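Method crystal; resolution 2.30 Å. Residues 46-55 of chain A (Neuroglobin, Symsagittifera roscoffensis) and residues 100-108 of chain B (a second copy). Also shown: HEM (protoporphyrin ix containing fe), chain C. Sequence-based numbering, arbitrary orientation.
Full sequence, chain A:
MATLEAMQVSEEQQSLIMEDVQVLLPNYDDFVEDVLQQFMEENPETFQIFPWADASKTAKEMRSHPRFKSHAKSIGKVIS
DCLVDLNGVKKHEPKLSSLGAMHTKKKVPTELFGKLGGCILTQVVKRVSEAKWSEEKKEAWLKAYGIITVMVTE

Chain A (46-55) TFQIFPWADA
Chain B, residues 100-108: GAMHTKKKV

A single lysine ammonium, Lys B107 NZ, is held by main-chain carbonyls of the other neuroglobin copy. Lys B107 NZ donates to Ala A53 O at 2.6 Å, Pro A51 O at 2.8 Å and Phe A50 O at 3.0 Å, weakly to Phe A47 O at 3.2 Å and, within its own stretch, weakly to Ala B101 O at 3.4 Å. Three N-H groups must be shared among five oxygens, consistent with the two longest bonds being weak. The carbonyls converge because chain A is helical over 46-49, with Phe A50 N bonded to Thr A46 O (2.9 Å), and then leaves helical phi/psi at Phe A50 (-75/119). A type I turn follows from Phe A50 to Ala A53, with Pro A51 at -67/-34, Trp A52 at -76/-7 and Ala A53 N to Phe A50 O at 3.1 Å. Lys B107 reaches this pocket nearly extended (chi1 m, chi2 to chi4 t), its CA-to-CB bond pointing toward chain A.

In chain B, 100-102 and 105-107 have helical phi/psi without the regular bonds, separated by His B103 (-123/23) and Thr B104 (-65/158); His B103 N bonds Gly B100 O at 3.0 Å and Val B108 N bonds Thr B104 O at 2.7 Å. The register runs antiparallel: CA atoms of Gln A48 and Lys B107 lie 6.5 Å apart, Pro A51 and Met B102 5.1 Å, Asp A54 and Ala B101 5.0 Å. Asp A54 CB (chi1 t) meets Ala B101 CB at 3.7 Å. Met B102 (m, t, t) places CG 3.3 Å from Pro A51 O; Met B102 CE lies 4.4 Å from Trp A52 CB (chi1 p), an apolar contact.

Gln A48 (m, m, chi3 -40°) brings OE1 to 3.6 Å from Lys B106 CD, a van der Waals approach to the lysine's aliphatic part; its polar link to chain B is water 1, which donates to Gln A48 OE1 at 3.0 Å and hydrogen-bonds Thr B104 OG1 at 2.9 Å.

Heme adjoins both stretches: His B103 NE2 binds FE at 2.0 Å, and Pro A51 CB approaches HEM CAD at 3.6 Å.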

# COMPACT_ATOMS: atom_id res chain seq x y z
N THR A 46 -13.15 5.74 2.20
CA THR A 46 -12.14 4.80 1.77
C THR A 46 -11.10 5.46 0.86
O THR A 46 -10.03 4.89 0.52
CB THR A 46 -12.79 3.67 0.93
OG1 THR A 46 -13.50 4.31 -0.11
CG2 THR A 46 -13.80 2.86 1.73
N PHE A 47 -11.44 6.64 0.35
CA PHE A 47 -10.52 7.32 -0.57
C PHE A 47 -9.38 7.95 0.28
O PHE A 47 -8.33 8.22 -0.27
CB PHE A 47 -11.18 8.47 -1.31
CG PHE A 47 -11.79 8.10 -2.65
CD1 PHE A 47 -13.06 7.57 -2.71
CD2 PHE A 47 -11.12 8.29 -3.81
CE1 PHE A 47 -13.68 7.22 -3.92
CE2 PHE A 47 -11.73 7.94 -5.03
CZ PHE A 47 -13.05 7.41 -5.05
N GLN A 48 -9.58 8.15 1.59
CA GLN A 48 -8.50 8.50 2.50
C GLN A 48 -7.81 7.26 3.09
O GLN A 48 -6.64 7.33 3.29
CB GLN A 48 -8.92 9.40 3.68
CG GLN A 48 -9.78 10.60 3.25
CD GLN A 48 -9.36 11.28 1.92
OE1 GLN A 48 -8.12 11.47 1.63
NE2 GLN A 48 -10.40 11.66 1.09
N ILE A 49 -8.51 6.12 3.24
CA ILE A 49 -7.91 4.91 3.83
C ILE A 49 -7.04 4.11 2.82
O ILE A 49 -5.93 3.72 3.13
CB ILE A 49 -9.02 4.03 4.41
CG1 ILE A 49 -9.77 4.84 5.48
CG2 ILE A 49 -8.46 2.78 5.01
CD1 ILE A 49 -11.24 4.30 5.78
N PHE A 50 -7.50 3.90 1.58
CA PHE A 50 -6.69 3.29 0.58
C PHE A 50 -5.66 4.34 0.12
O PHE A 50 -6.00 5.38 -0.44
CB PHE A 50 -7.52 2.85 -0.61
CG PHE A 50 -8.46 1.69 -0.33
CD1 PHE A 50 -7.96 0.45 0.10
CD2 PHE A 50 -9.83 1.81 -0.61
CE1 PHE A 50 -8.80 -0.66 0.34
CE2 PHE A 50 -10.73 0.72 -0.39
CZ PHE A 50 -10.24 -0.52 0.06
N PRO A 51 -4.37 4.05 0.29
CA PRO A 51 -3.40 5.10 -0.06
C PRO A 51 -3.38 5.38 -1.53
O PRO A 51 -3.13 6.49 -1.89
CB PRO A 51 -2.01 4.52 0.35
CG PRO A 51 -2.36 3.29 1.25
CD PRO A 51 -3.74 2.80 0.77
N TRP A 52 -3.58 4.38 -2.37
CA TRP A 52 -3.52 4.60 -3.77
C TRP A 52 -4.74 5.29 -4.36
O TRP A 52 -4.78 5.60 -5.57
CB TRP A 52 -3.37 3.25 -4.43
CG TRP A 52 -4.31 2.25 -3.88
CD1 TRP A 52 -4.07 1.32 -2.89
CD2 TRP A 52 -5.71 2.07 -4.28
NE1 TRP A 52 -5.26 0.53 -2.71
CE2 TRP A 52 -6.24 0.98 -3.54
CE3 TRP A 52 -6.54 2.70 -5.23
CZ2 TRP A 52 -7.59 0.54 -3.69
CZ3 TRP A 52 -7.84 2.27 -5.38
CH2 TRP A 52 -8.36 1.18 -4.62
N ALA A 53 -5.79 5.48 -3.55
CA ALA A 53 -7.04 6.01 -4.12
C ALA A 53 -6.86 7.52 -4.34
O ALA A 53 -6.38 8.26 -3.44
CB ALA A 53 -8.19 5.80 -3.08
N ASP A 54 -7.34 8.01 -5.47
CA ASP A 54 -7.13 9.41 -5.83
C ASP A 54 -8.45 10.13 -5.61
O ASP A 54 -9.38 10.03 -6.40
CB ASP A 54 -6.68 9.48 -7.30
CG ASP A 54 -6.43 10.94 -7.80
OD1 ASP A 54 -6.89 11.99 -7.20
OD2 ASP A 54 -5.73 11.02 -8.85
N ALA A 55 -8.50 10.89 -4.55
CA ALA A 55 -9.67 11.62 -4.16
C ALA A 55 -10.24 12.65 -5.18
O ALA A 55 -11.35 13.15 -4.98
CB ALA A 55 -9.34 12.34 -2.86
N GLY B 100 1.50 11.13 -6.55
CA GLY B 100 0.78 12.33 -6.10
C GLY B 100 -0.41 12.05 -5.17
O GLY B 100 -0.51 12.66 -4.09
N ALA B 101 -1.26 11.09 -5.54
CA ALA B 101 -2.45 10.75 -4.82
C ALA B 101 -2.13 10.08 -3.49
O ALA B 101 -2.96 10.11 -2.57
CB ALA B 101 -3.30 9.78 -5.71
N MET B 102 -0.97 9.42 -3.37
CA MET B 102 -0.58 8.88 -2.10
C MET B 102 0.01 9.94 -1.19
O MET B 102 0.04 9.76 0.00
CB MET B 102 0.40 7.69 -2.22
CG MET B 102 -0.09 6.58 -3.24
SD MET B 102 1.25 5.54 -3.71
CE MET B 102 0.55 5.12 -5.27
N HIS B 103 0.35 11.10 -1.69
CA HIS B 103 1.17 12.01 -0.89
C HIS B 103 0.49 13.33 -0.70
O HIS B 103 1.19 14.34 -0.45
CB HIS B 103 2.60 12.15 -1.48
CG HIS B 103 3.45 10.90 -1.33
ND1 HIS B 103 3.68 10.00 -2.36
CD2 HIS B 103 4.18 10.44 -0.27
CE1 HIS B 103 4.51 9.05 -1.94
NE2 HIS B 103 4.84 9.30 -0.67
N THR B 104 -0.84 13.36 -0.83
CA THR B 104 -1.55 14.61 -0.59
C THR B 104 -1.44 15.05 0.90
O THR B 104 -1.22 14.20 1.76
CB THR B 104 -3.06 14.56 -0.93
OG1 THR B 104 -3.70 13.56 -0.16
CG2 THR B 104 -3.32 14.28 -2.42
N LYS B 105 -1.64 16.35 1.17
CA LYS B 105 -1.66 16.92 2.56
C LYS B 105 -2.58 16.18 3.51
O LYS B 105 -2.24 15.97 4.64
CB LYS B 105 -2.01 18.42 2.55
CG LYS B 105 -1.02 19.21 1.62
CD LYS B 105 -0.91 20.69 1.89
CE LYS B 105 -0.40 21.42 0.65
NZ LYS B 105 0.67 20.63 0.03
N LYS B 106 -3.74 15.79 3.02
CA LYS B 106 -4.73 15.03 3.78
C LYS B 106 -4.19 13.63 4.13
O LYS B 106 -4.51 13.07 5.19
CB LYS B 106 -5.99 14.88 2.94
CG LYS B 106 -7.28 14.97 3.70
CD LYS B 106 -8.52 14.90 2.71
CE LYS B 106 -9.73 15.76 3.16
NZ LYS B 106 -9.77 16.98 2.27
N LYS B 107 -3.44 13.02 3.24
CA LYS B 107 -2.91 11.67 3.62
C LYS B 107 -1.56 11.72 4.31
O LYS B 107 -1.25 10.88 5.15
CB LYS B 107 -2.82 10.73 2.42
CG LYS B 107 -4.19 10.38 1.78
CD LYS B 107 -4.02 9.47 0.55
CE LYS B 107 -5.31 9.37 -0.29
NZ LYS B 107 -5.24 8.16 -1.07
N VAL B 108 -0.73 12.70 3.95
CA VAL B 108 0.60 12.76 4.56
C VAL B 108 0.81 14.18 5.11
O VAL B 108 0.90 15.15 4.35
CB VAL B 108 1.71 12.43 3.57
CG1 VAL B 108 3.08 12.65 4.21
CG2 VAL B 108 1.51 11.06 2.99
CHA HEM C . 4.22 5.51 -1.09
CHB HEM C . 8.36 7.58 -2.40
CHC HEM C . 7.73 10.88 1.16
CHD HEM C . 4.28 8.13 3.06
C1A HEM C . 5.39 5.78 -1.77
C2A HEM C . 5.82 5.18 -2.99
C3A HEM C . 6.95 5.74 -3.34
C4A HEM C . 7.24 6.75 -2.40
CMA HEM C . 7.82 5.44 -4.61
CAA HEM C . 5.02 4.05 -3.72
CBA HEM C . 5.63 2.72 -3.32
CGA HEM C . 4.77 1.55 -3.75
O1A HEM C . 4.25 1.48 -4.86
O2A HEM C . 4.59 0.62 -2.94
C1B HEM C . 8.56 8.70 -1.58
C2B HEM C . 9.58 9.72 -1.72
C3B HEM C . 9.40 10.64 -0.78
C4B HEM C . 8.28 10.21 0.03
CMB HEM C . 10.65 9.69 -2.85
CAB HEM C . 10.27 11.88 -0.51
CBB HEM C . 10.25 12.91 -1.37
C1C HEM C . 6.79 10.36 2.03
C2C HEM C . 6.53 10.80 3.41
C3C HEM C . 5.65 9.99 3.96
C4C HEM C . 5.29 9.05 2.94
CMC HEM C . 7.25 11.96 4.15
CAC HEM C . 5.04 10.09 5.41
CBC HEM C . 4.72 8.95 6.03
C1D HEM C . 3.79 7.30 2.06
C2D HEM C . 2.52 6.55 2.07
C3D HEM C . 2.59 5.80 0.80
C4D HEM C . 3.85 6.07 0.13
CMD HEM C . 1.42 6.45 3.12
CAD HEM C . 1.62 4.73 0.29
CBD HEM C . 2.85 4.26 1.15
CGD HEM C . 2.63 2.86 1.17
O1D HEM C . 3.32 2.25 2.01
O2D HEM C . 1.71 2.54 0.35
NA HEM C . 6.27 6.74 -1.46
NB HEM C . 7.80 9.05 -0.53
NC HEM C . 6.03 9.28 1.79
ND HEM C . 4.46 7.03 0.87
FE HEM C . 6.09 8.01 0.15
O HOH W 1 -6.49 12.84 -0.45
O HOH W 2 -5.92 11.64 -3.10